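Local coordinates for poly-beta-1,6-N-acetyl-D-glucosamine export protein (Escherichia coli, PDB 4Y25), which exports the biofilm polysaccharide poly-beta-1,6-N-acetyl-D-glucosamine, probably in partly deacetylated form, across the outer membrane through its C-terminal beta-barrel, the part present here, at residues A270-E275 and H285-E290. Numbering follows the deposited sequence.
Sequences ATLRWE and HNLYVE
Asn286 N donates to Glu275 O at 2.7 Å, and Glu275 N returns a bond to Asn286 O. The same reciprocal pairing joins Arg273 with Tyr288 and Thr271 with Glu290, six backbone bonds in all; between them sit the non-hydrogen-bonded pairs Leu272-Val289 and Trp274-Leu287. Polar and charged side chains fill the face that carries Thr271, Arg273, Glu275, Asn286, Tyr288 and Glu290. Tyr288 CG lies between its own N and carbonyl carbon (chi1 58°), and the ring lies against Arg273. Arg273 CB sits over one ring face, 3.9 Å from the centroid of the Tyr288 ring, a CH-pi contact, and Arg273 CD touches Tyr288 OH at 3.6 Å. Beyond the ring the guanidinium turns an edge to Glu290, and Arg273 NE and Glu290 OE1 make a long salt bridge, 3.7 Å; the carboxylate stands nearly perpendicular to the guanidinium plane (82°). Thr271 CG2 covers one guanidinium face over its centre. The side chains of Glu275 and Asn286 lie side by side, pointing the same way, and Asn286 OD1 takes a weak hydrogen bond from Gly22 N.

The other face is largely apolar. Leu272 CD1 reaches Val289 CG2 at 3.8 Å and also meets Leu287 CD1. Leu287 CD1 in turn lies at the edge of the indole, 3.7 Å from Trp274 CD1. Trp274 also rests on Thr252 and Leu254 of strand 247-262, while Leu287 and Val289 touch Ile18 of strand 8-20, where the first and last strands meet. This is an antiparallel hairpin at the closing seam of a 16-stranded outer-membrane beta-barrel.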
ATOM      1  N   ALA A 270      -8.990  -6.195   9.785  1.00 64.69           N
ATOM      2  CA  ALA A 270      -8.056  -7.281   9.520  1.00 58.73           C
ATOM      3  C   ALA A 270      -8.512  -8.044   8.295  1.00 61.98           C
ATOM      4  O   ALA A 270      -9.687  -8.379   8.173  1.00 76.55           O
ATOM      5  CB  ALA A 270      -7.948  -8.207  10.720  1.00 49.57           C
ATOM      6  N   THR A 271      -7.581  -8.315   7.386  1.00 72.94           N
ATOM      7  CA  THR A 271      -7.911  -8.990   6.137  1.00 82.04           C
ATOM      8  C   THR A 271      -7.036 -10.218   5.905  1.00 76.76           C
ATOM      9  O   THR A 271      -5.818 -10.168   6.074  1.00 79.63           O
ATOM     10  CB  THR A 271      -7.765  -8.040   4.927  1.00 82.23           C
ATOM     11  OG1 THR A 271      -8.487  -6.827   5.174  1.00 89.54           O
ATOM     12  CG2 THR A 271      -8.294  -8.694   3.660  1.00 70.01           C
ATOM     13  N   LEU A 272      -7.669 -11.322   5.524  1.00 66.23           N
ATOM     14  CA  LEU A 272      -6.945 -12.515   5.109  1.00 73.92           C
ATOM     15  C   LEU A 272      -6.870 -12.563   3.588  1.00 63.22           C
ATOM     16  O   LEU A 272      -7.900 -12.560   2.914  1.00 71.00           O
ATOM     17  CB  LEU A 272      -7.619 -13.774   5.653  1.00 65.75           C
ATOM     18  CG  LEU A 272      -7.077 -15.098   5.117  1.00 83.35           C
ATOM     19  CD1 LEU A 272      -5.608 -15.253   5.471  1.00 86.10           C
ATOM     20  CD2 LEU A 272      -7.890 -16.260   5.658  1.00 92.62           C
ATOM     21  N   ARG A 273      -5.659 -12.604   3.043  1.00 69.55           N
ATOM     22  CA  ARG A 273      -5.496 -12.535   1.593  1.00 72.16           C
ATOM     23  C   ARG A 273      -4.836 -13.768   0.999  1.00 71.02           C
ATOM     24  O   ARG A 273      -3.963 -14.387   1.608  1.00 81.05           O
ATOM     25  CB  ARG A 273      -4.689 -11.297   1.206  1.00 58.98           C
ATOM     26  CG  ARG A 273      -5.389 -10.005   1.550  1.00 62.06           C
ATOM     27  CD  ARG A 273      -5.077  -8.903   0.559  1.00 70.83           C
ATOM     28  NE  ARG A 273      -5.923  -7.741   0.811  1.00 98.79           N
ATOM     29  CZ  ARG A 273      -7.178  -7.630   0.387  1.00 90.51           C
ATOM     30  NH1 ARG A 273      -7.729  -8.609  -0.321  1.00 92.39           N
ATOM     31  NH2 ARG A 273      -7.882  -6.543   0.667  1.00 68.72           N
ATOM     32  N   TRP A 274      -5.274 -14.111  -0.205  1.00 65.59           N
ATOM     33  CA  TRP A 274      -4.687 -15.196  -0.974  1.00 68.62           C
ATOM     34  C   TRP A 274      -4.504 -14.739  -2.417  1.00 77.00           C
ATOM     35  O   TRP A 274      -5.353 -14.035  -2.967  1.00 68.27           O
ATOM     36  CB  TRP A 274      -5.570 -16.443  -0.908  1.00 84.95           C
ATOM     37  CG  TRP A 274      -4.967 -17.665  -1.537  1.00 99.17           C
ATOM     38  CD1 TRP A 274      -3.962 -18.437  -1.029  1.00109.90           C
ATOM     39  CD2 TRP A 274      -5.346 -18.266  -2.780  1.00 92.86           C
ATOM     40  NE1 TRP A 274      -3.685 -19.477  -1.883  1.00108.94           N
ATOM     41  CE2 TRP A 274      -4.522 -19.397  -2.965  1.00104.33           C
ATOM     42  CE3 TRP A 274      -6.300 -17.960  -3.755  1.00 89.91           C
ATOM     43  CZ2 TRP A 274      -4.623 -20.219  -4.085  1.00105.74           C
ATOM     44  CZ3 TRP A 274      -6.398 -18.779  -4.867  1.00116.83           C
ATOM     45  CH2 TRP A 274      -5.564 -19.894  -5.023  1.00124.89           C
ATOM     46  N   GLU A 275      -3.386 -15.117  -3.023  1.00 88.92           N
ATOM     47  CA  GLU A 275      -3.166 -14.818  -4.432  1.00 97.07           C
ATOM     48  C   GLU A 275      -2.220 -15.834  -5.058  1.00 92.01           C
ATOM     49  O   GLU A 275      -1.312 -16.351  -4.405  1.00 98.89           O
ATOM     50  CB  GLU A 275      -2.627 -13.395  -4.611  1.00 87.76           C
ATOM     51  CG  GLU A 275      -1.116 -13.285  -4.681  1.00103.98           C
ATOM     52  CD  GLU A 275      -0.650 -11.864  -4.917  1.00125.96           C
ATOM     53  OE1 GLU A 275      -1.084 -11.251  -5.918  1.00117.19           O
ATOM     54  OE2 GLU A 275       0.151 -11.360  -4.102  1.00136.75           O
ATOM     55  N   HIS A 285       1.805 -19.538  -4.779  1.00 72.69           N
ATOM     56  CA  HIS A 285       0.699 -18.939  -4.037  1.00 79.07           C
ATOM     57  C   HIS A 285       1.169 -18.145  -2.818  1.00 73.61           C
ATOM     58  O   HIS A 285       2.125 -18.526  -2.143  1.00 79.63           O
ATOM     59  CB  HIS A 285      -0.288 -20.022  -3.596  1.00 87.40           C
ATOM     60  CG  HIS A 285       0.276 -20.976  -2.591  1.00 98.68           C
ATOM     61  ND1 HIS A 285       0.273 -20.717  -1.237  1.00 95.99           N
ATOM     62  CD2 HIS A 285       0.866 -22.186  -2.741  1.00108.37           C
ATOM     63  CE1 HIS A 285       0.835 -21.727  -0.596  1.00100.41           C
ATOM     64  NE2 HIS A 285       1.203 -22.631  -1.485  1.00111.91           N
ATOM     65  N   ASN A 286       0.486 -17.039  -2.541  1.00 68.45           N
ATOM     66  CA  ASN A 286       0.759 -16.257  -1.341  1.00 65.70           C
ATOM     67  C   ASN A 286      -0.462 -16.173  -0.441  1.00 62.93           C
ATOM     68  O   ASN A 286      -1.553 -15.825  -0.884  1.00 75.28           O
ATOM     69  CB  ASN A 286       1.234 -14.851  -1.703  1.00 71.04           C
ATOM     70  CG  ASN A 286       2.647 -14.838  -2.244  1.00 95.57           C
ATOM     71  OD1 ASN A 286       3.510 -15.579  -1.773  1.00 82.38           O
ATOM     72  ND2 ASN A 286       2.896 -13.989  -3.235  1.00111.96           N
ATOM     73  N   LEU A 287      -0.269 -16.504   0.828  1.00 65.45           N
ATOM     74  CA  LEU A 287      -1.332 -16.415   1.816  1.00 61.32           C
ATOM     75  C   LEU A 287      -0.828 -15.603   2.997  1.00 57.50           C
ATOM     76  O   LEU A 287       0.175 -15.957   3.617  1.00 68.73           O
ATOM     77  CB  LEU A 287      -1.777 -17.807   2.265  1.00 63.95           C
ATOM     78  CG  LEU A 287      -2.958 -17.866   3.236  1.00 72.89           C
ATOM     79  CD1 LEU A 287      -4.254 -17.504   2.524  1.00 81.89           C
ATOM     80  CD2 LEU A 287      -3.056 -19.239   3.879  1.00 62.23           C
ATOM     81  N   TYR A 288      -1.512 -14.509   3.308  1.00 72.06           N
ATOM     82  CA  TYR A 288      -1.053 -13.637   4.381  1.00 71.90           C
ATOM     83  C   TYR A 288      -2.185 -12.863   5.042  1.00 71.08           C
ATOM     84  O   TYR A 288      -3.303 -12.803   4.529  1.00 61.88           O
ATOM     85  CB  TYR A 288       0.008 -12.663   3.856  1.00 72.32           C
ATOM     86  CG  TYR A 288      -0.445 -11.787   2.707  1.00 81.49           C
ATOM     87  CD1 TYR A 288      -0.426 -12.255   1.399  1.00 75.93           C
ATOM     88  CD2 TYR A 288      -0.871 -10.483   2.931  1.00 86.46           C
ATOM     89  CE1 TYR A 288      -0.832 -11.455   0.347  1.00 97.96           C
ATOM     90  CE2 TYR A 288      -1.278  -9.673   1.885  1.00 95.66           C
ATOM     91  CZ  TYR A 288      -1.256 -10.164   0.595  1.00 99.56           C
ATOM     92  OH  TYR A 288      -1.662  -9.364  -0.450  1.00 79.15           O
ATOM     93  N   VAL A 289      -1.876 -12.273   6.191  1.00 85.80           N
ATOM     94  CA  VAL A 289      -2.844 -11.489   6.942  1.00 84.09           C
ATOM     95  C   VAL A 289      -2.359 -10.053   7.088  1.00 78.42           C
ATOM     96  O   VAL A 289      -1.189  -9.810   7.385  1.00 79.97           O
ATOM     97  CB  VAL A 289      -3.099 -12.097   8.337  1.00 80.85           C
ATOM     98  CG1 VAL A 289      -4.044 -11.220   9.142  1.00 92.30           C
ATOM     99  CG2 VAL A 289      -3.667 -13.494   8.203  1.00 90.45           C
ATOM    100  N   GLU A 290      -3.263  -9.108   6.850  1.00 82.48           N
ATOM    101  CA  GLU A 290      -2.996  -7.692   7.060  1.00 65.40           C
ATOM    102  C   GLU A 290      -3.923  -7.158   8.136  1.00 69.55           C
ATOM    103  O   GLU A 290      -5.035  -7.656   8.309  1.00 83.05           O
ATOM    104  CB  GLU A 290      -3.192  -6.898   5.767  1.00 60.15           C
ATOM    105  CG  GLU A 290      -1.976  -6.838   4.863  1.00 96.56           C
ATOM    106  CD  GLU A 290      -2.316  -6.325   3.473  1.00112.45           C
ATOM    107  OE1 GLU A 290      -3.518  -6.145   3.179  1.00107.41           O
ATOM    108  OE2 GLU A 290      -1.381  -6.101   2.675  1.00115.11           O
TER